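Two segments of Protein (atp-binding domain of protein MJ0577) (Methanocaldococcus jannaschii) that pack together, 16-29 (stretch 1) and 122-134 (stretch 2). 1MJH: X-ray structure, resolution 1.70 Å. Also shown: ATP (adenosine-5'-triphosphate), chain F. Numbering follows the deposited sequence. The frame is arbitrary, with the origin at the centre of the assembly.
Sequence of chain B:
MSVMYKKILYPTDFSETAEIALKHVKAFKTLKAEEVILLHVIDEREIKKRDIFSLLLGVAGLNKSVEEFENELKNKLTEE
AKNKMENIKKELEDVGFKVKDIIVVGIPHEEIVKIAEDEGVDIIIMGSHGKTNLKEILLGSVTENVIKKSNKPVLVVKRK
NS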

# COMPACT_ATOMS: atom_id res chain seq x y z
N GLU B 16 -7.32 -15.44 5.88
CA GLU B 16 -6.92 -15.80 4.52
C GLU B 16 -6.25 -14.63 3.80
O GLU B 16 -5.32 -14.82 3.03
CB GLU B 16 -8.18 -16.21 3.78
CG GLU B 16 -8.21 -16.31 2.28
CD GLU B 16 -9.67 -16.58 1.88
OE1 GLU B 16 -9.95 -17.81 2.02
OE2 GLU B 16 -10.43 -15.64 1.53
N THR B 17 -6.84 -13.42 3.95
CA THR B 17 -6.21 -12.28 3.24
C THR B 17 -4.83 -11.96 3.81
O THR B 17 -3.91 -11.68 3.04
CB THR B 17 -7.12 -11.03 3.35
OG1 THR B 17 -8.43 -11.37 2.80
CG2 THR B 17 -6.61 -9.96 2.41
N ALA B 18 -4.64 -12.02 5.11
CA ALA B 18 -3.29 -11.79 5.67
C ALA B 18 -2.33 -12.83 5.09
O ALA B 18 -1.12 -12.60 4.95
CB ALA B 18 -3.33 -11.83 7.21
N GLU B 19 -2.77 -14.09 4.87
CA GLU B 19 -1.86 -15.09 4.25
C GLU B 19 -1.48 -14.74 2.84
O GLU B 19 -0.35 -15.00 2.43
CB GLU B 19 -2.54 -16.48 4.30
CG GLU B 19 -2.35 -17.04 5.72
CD GLU B 19 -0.95 -17.67 5.85
OE1 GLU B 19 -0.46 -18.44 4.99
OE2 GLU B 19 -0.34 -17.35 6.90
N ILE B 20 -2.37 -14.05 2.05
CA ILE B 20 -1.95 -13.55 0.77
C ILE B 20 -0.84 -12.52 0.96
O ILE B 20 0.13 -12.49 0.19
CB ILE B 20 -3.09 -12.90 -0.06
CG1 ILE B 20 -4.26 -13.91 -0.11
CG2 ILE B 20 -2.61 -12.60 -1.48
CD1 ILE B 20 -5.48 -13.33 -0.83
N ALA B 21 -1.04 -11.63 1.90
CA ALA B 21 -0.01 -10.59 2.18
C ALA B 21 1.31 -11.20 2.54
O ALA B 21 2.35 -10.58 2.29
CB ALA B 21 -0.52 -9.69 3.32
N LEU B 22 1.38 -12.37 3.22
CA LEU B 22 2.66 -13.02 3.48
C LEU B 22 3.43 -13.28 2.21
O LEU B 22 4.68 -13.23 2.18
CB LEU B 22 2.40 -14.31 4.29
CG LEU B 22 3.64 -15.13 4.62
CD1 LEU B 22 4.64 -14.35 5.42
CD2 LEU B 22 3.11 -16.33 5.47
N LYS B 23 2.74 -13.66 1.10
CA LYS B 23 3.40 -13.88 -0.16
C LYS B 23 4.20 -12.63 -0.60
O LYS B 23 5.28 -12.78 -1.18
CB LYS B 23 2.43 -14.25 -1.29
CG LYS B 23 1.56 -15.47 -0.91
CD LYS B 23 0.61 -15.75 -2.08
CE LYS B 23 0.03 -17.15 -2.07
NZ LYS B 23 0.99 -18.29 -2.05
N HIS B 24 3.60 -11.47 -0.36
CA HIS B 24 4.25 -10.20 -0.74
C HIS B 24 5.40 -9.89 0.19
O HIS B 24 6.45 -9.45 -0.29
CB HIS B 24 3.23 -9.03 -0.74
CG HIS B 24 2.23 -9.26 -1.85
ND1 HIS B 24 2.33 -8.53 -3.03
CD2 HIS B 24 1.15 -10.08 -1.92
CE1 HIS B 24 1.34 -8.95 -3.82
NE2 HIS B 24 0.59 -9.91 -3.20
N VAL B 25 5.28 -10.19 1.49
CA VAL B 25 6.46 -10.03 2.35
C VAL B 25 7.64 -10.85 1.83
O VAL B 25 8.80 -10.38 1.80
CB VAL B 25 6.14 -10.47 3.79
CG1 VAL B 25 7.37 -10.36 4.72
CG2 VAL B 25 5.00 -9.58 4.34
N LYS B 26 7.37 -12.09 1.45
CA LYS B 26 8.42 -12.95 0.89
C LYS B 26 9.00 -12.38 -0.38
O LYS B 26 10.23 -12.44 -0.63
CB LYS B 26 7.87 -14.39 0.69
CG LYS B 26 7.54 -15.02 2.07
CD LYS B 26 6.81 -16.36 1.93
CE LYS B 26 7.57 -17.41 1.13
NZ LYS B 26 6.76 -18.68 0.96
N ALA B 27 8.17 -11.73 -1.23
CA ALA B 27 8.69 -11.14 -2.45
C ALA B 27 9.61 -9.97 -2.26
O ALA B 27 10.37 -9.60 -3.18
CB ALA B 27 7.50 -10.81 -3.39
N PHE B 28 9.56 -9.32 -1.09
CA PHE B 28 10.47 -8.21 -0.81
C PHE B 28 11.88 -8.70 -0.50
O PHE B 28 12.73 -7.86 -0.33
CB PHE B 28 9.92 -7.36 0.33
CG PHE B 28 9.04 -6.23 -0.10
CD1 PHE B 28 7.85 -6.47 -0.76
CD2 PHE B 28 9.40 -4.90 0.11
CE1 PHE B 28 7.03 -5.44 -1.18
CE2 PHE B 28 8.59 -3.88 -0.32
CZ PHE B 28 7.40 -4.13 -0.97
N LYS B 29 12.11 -10.00 -0.32
CA LYS B 29 13.48 -10.48 -0.04
C LYS B 29 14.42 -10.26 -1.23
O LYS B 29 14.02 -10.61 -2.33
CB LYS B 29 13.46 -12.01 0.21
CG LYS B 29 14.73 -12.52 0.88
CD LYS B 29 14.97 -11.78 2.19
CE LYS B 29 16.30 -12.06 2.86
NZ LYS B 29 17.44 -11.44 2.13
PG ATP F . -13.07 -5.49 10.43
O1G ATP F . -13.11 -4.01 10.24
O2G ATP F . -12.13 -5.79 11.46
O3G ATP F . -14.39 -6.07 10.72
PB ATP F . -11.70 -7.20 8.47
O1B ATP F . -12.27 -7.80 7.25
O2B ATP F . -11.48 -8.22 9.50
O3B ATP F . -12.62 -6.03 8.97
PA ATP F . -9.06 -5.89 8.92
O1A ATP F . -9.03 -4.47 8.68
O2A ATP F . -9.10 -6.35 10.27
O3A ATP F . -10.32 -6.51 8.06
O5' ATP F . -7.90 -6.75 8.27
C5' ATP F . -6.95 -6.05 7.43
C4' ATP F . -5.55 -6.49 7.78
O4' ATP F . -5.22 -5.91 9.10
C3' ATP F . -5.31 -7.98 7.98
O3' ATP F . -5.14 -8.69 6.75
C2' ATP F . -4.03 -7.94 8.86
O2' ATP F . -2.89 -7.69 8.01
C1' ATP F . -4.35 -6.73 9.78
N9 ATP F . -4.91 -7.12 11.07
C8 ATP F . -6.20 -7.16 11.46
N7 ATP F . -6.37 -7.47 12.73
C5 ATP F . -5.15 -7.69 13.17
C6 ATP F . -4.71 -8.05 14.44
N6 ATP F . -5.57 -8.27 15.43
N1 ATP F . -3.40 -8.18 14.60
C2 ATP F . -2.51 -7.93 13.57
N3 ATP F . -2.85 -7.57 12.32
C4 ATP F . -4.19 -7.50 12.23
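Stretch 2 122-134: DIIIMGSHGKTNL

Stretch 2 runs as an extended strand up to Gly127 and then continues as an irregular loop, and both parts lie against the helix that runs from Glu16 to about Ala27. The strand runs largely counter to the helix: their N-to-C directions differ by 145°, and the axes approach to 6.5 Å. Small residues lie where the backbones come closest: the nearest CA atoms are Ala18 CA and Gly127 CA, 4.8 Å apart.

At this meeting point the bumps belong to the helix and the hollow to the strand. Gly127 offers bare backbone, and Thr17 CG2 sits 3.8 Å from Gly127 CA and equally 3.8 Å from Ser128 N. An ideal CB built on Gly127 would point toward the helix and fall 2.8 Å from Thr17 CG2, a clash; it would also collide with ATP O3' at 2.5 Å. One turn on, the methyl of Ala21 fills the next shallow space. Met126 directs its CA-to-CB bond away from the helix, and Ala21 CB meets its main chain, 3.8 Å from Met126 C and 3.9 Å from Gly127 N.

Farther back along the strand the roles reverse. Ile125, with chi1 near -67° (m) and chi2 near -179° (t), points toward the helix and has the largest area covered by stretch 1, 98 Å². Ile125 CG2 rests in a shallow hollow on the helix surface, 3.8 Å from Ala21 O, 3.8 Å from Val25 CG2 and 4.1 Å from His24 CB. Ile125 CD1 lies over one face of the Phe28 ring, 3.9 Å from the centroid of that ring and 17° off its normal, a CH-pi contact. Ile123 also points toward stretch 1, and Ile123 CD1 lies 3.7 Å from Phe28 CZ, while the intervening Ile124 makes no contact, as the alternation of a strand predicts.

Beyond Gly127 the loop passes the start of the helix. His129 O approaches Thr17 CB to 3.2 Å and accepts a hydrogen bond from ATP O3' at 2.7 Å. No direct hydrogen bond joins the stretches; water supplies the polar links. The oxygen of water 2 accepts from Thr17 N at 3.0 Å and donates to Gly130 O at 2.8 Å. The oxygen of water 1 accepts from Asn133 ND2 at 2.9 Å and donates weakly to Glu16 OE2 at 3.0 Å, spanning a gap in which Glu16 OE2 and Asn133 ND2 stand 4.3 Å apart. Side-chain packing along the strand is mainly apolar, while the loop adds direct contacts and two water bridges; together the stretches bury 491 Å², both sides summed.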

# COMPACT_ATOMS: atom_id res chain seq x y z
N ASP B 122 10.44 0.48 7.37
CA ASP B 122 10.40 1.11 6.05
C ASP B 122 9.05 0.92 5.32
O ASP B 122 8.80 1.68 4.38
CB ASP B 122 11.52 0.50 5.21
CG ASP B 122 12.91 0.77 5.83
OD1 ASP B 122 13.25 1.97 5.90
OD2 ASP B 122 13.64 -0.16 6.26
N ILE B 123 8.24 -0.02 5.79
CA ILE B 123 6.98 -0.28 5.06
C ILE B 123 6.14 -1.19 5.93
O ILE B 123 6.71 -1.97 6.73
CB ILE B 123 7.29 -0.92 3.70
CG1 ILE B 123 5.97 -1.17 2.94
CG2 ILE B 123 8.08 -2.24 3.82
CD1 ILE B 123 6.26 -1.57 1.48
N ILE B 124 4.84 -1.08 5.84
CA ILE B 124 3.92 -2.00 6.48
C ILE B 124 3.26 -2.81 5.35
O ILE B 124 2.77 -2.16 4.42
CB ILE B 124 2.80 -1.23 7.21
CG1 ILE B 124 3.49 -0.27 8.26
CG2 ILE B 124 1.99 -2.26 7.98
CD1 ILE B 124 2.46 0.52 9.01
N ILE B 125 3.29 -4.13 5.40
CA ILE B 125 2.64 -4.95 4.33
C ILE B 125 1.46 -5.69 4.99
O ILE B 125 1.66 -6.46 5.94
CB ILE B 125 3.67 -5.92 3.74
CG1 ILE B 125 4.77 -5.16 2.99
CG2 ILE B 125 2.93 -6.84 2.73
CD1 ILE B 125 5.84 -6.06 2.36
N MET B 126 0.22 -5.46 4.55
CA MET B 126 -0.95 -6.01 5.29
C MET B 126 -2.06 -6.36 4.31
O MET B 126 -2.03 -5.86 3.18
CB MET B 126 -1.41 -5.04 6.44
CG MET B 126 -2.02 -3.71 5.88
SD MET B 126 -2.12 -2.33 7.18
CE MET B 126 -3.14 -3.24 8.36
N GLY B 127 -3.06 -7.13 4.79
CA GLY B 127 -4.17 -7.42 3.87
C GLY B 127 -5.16 -6.26 3.84
O GLY B 127 -5.20 -5.39 4.72
N SER B 128 -6.01 -6.26 2.78
CA SER B 128 -7.11 -5.29 2.73
C SER B 128 -8.25 -5.67 3.68
O SER B 128 -9.04 -4.81 4.11
CB SER B 128 -7.68 -5.22 1.32
OG SER B 128 -8.22 -6.49 0.94
N HIS B 129 -8.39 -6.97 3.99
CA HIS B 129 -9.45 -7.51 4.83
C HIS B 129 -8.86 -8.59 5.72
O HIS B 129 -7.66 -8.84 5.66
CB HIS B 129 -10.58 -8.17 3.96
CG HIS B 129 -11.29 -7.19 3.05
ND1 HIS B 129 -10.77 -6.63 1.91
CD2 HIS B 129 -12.56 -6.69 3.18
CE1 HIS B 129 -11.67 -5.82 1.38
NE2 HIS B 129 -12.79 -5.83 2.14
N GLY B 130 -9.70 -9.10 6.61
CA GLY B 130 -9.18 -9.91 7.70
C GLY B 130 -10.18 -10.98 8.11
O GLY B 130 -10.72 -11.60 7.19
N LYS B 131 -10.30 -11.19 9.41
CA LYS B 131 -11.19 -12.31 9.82
C LYS B 131 -12.66 -12.00 9.58
O LYS B 131 -13.40 -12.98 9.39
CB LYS B 131 -10.93 -12.60 11.30
CG LYS B 131 -9.60 -13.23 11.69
CD LYS B 131 -9.57 -14.68 11.17
CE LYS B 131 -8.46 -15.46 11.84
NZ LYS B 131 -8.64 -16.93 11.59
N THR B 132 -13.14 -10.75 9.52
CA THR B 132 -14.55 -10.53 9.19
C THR B 132 -14.83 -10.76 7.73
O THR B 132 -15.68 -11.57 7.31
CB THR B 132 -14.93 -9.07 9.58
OG1 THR B 132 -14.51 -8.88 10.95
CG2 THR B 132 -16.40 -8.74 9.45
N ASN B 133 -14.03 -10.07 6.87
CA ASN B 133 -14.18 -10.17 5.43
C ASN B 133 -15.62 -10.29 4.94
O ASN B 133 -15.99 -11.27 4.27
CB ASN B 133 -13.24 -11.26 4.86
CG ASN B 133 -13.15 -11.14 3.35
OD1 ASN B 133 -13.46 -10.11 2.74
ND2 ASN B 133 -12.68 -12.21 2.71
N LEU B 134 -16.38 -9.23 5.21
CA LEU B 134 -17.77 -9.15 4.67
C LEU B 134 -17.71 -8.60 3.26
O LEU B 134 -17.06 -7.62 2.92
CB LEU B 134 -18.52 -8.21 5.61
CG LEU B 134 -20.04 -8.17 5.48
CD1 LEU B 134 -20.59 -9.58 5.76
CD2 LEU B 134 -20.61 -7.17 6.49
O HOH W 1 -11.33 -14.43 4.07
O HOH W 2 -9.58 -12.59 4.89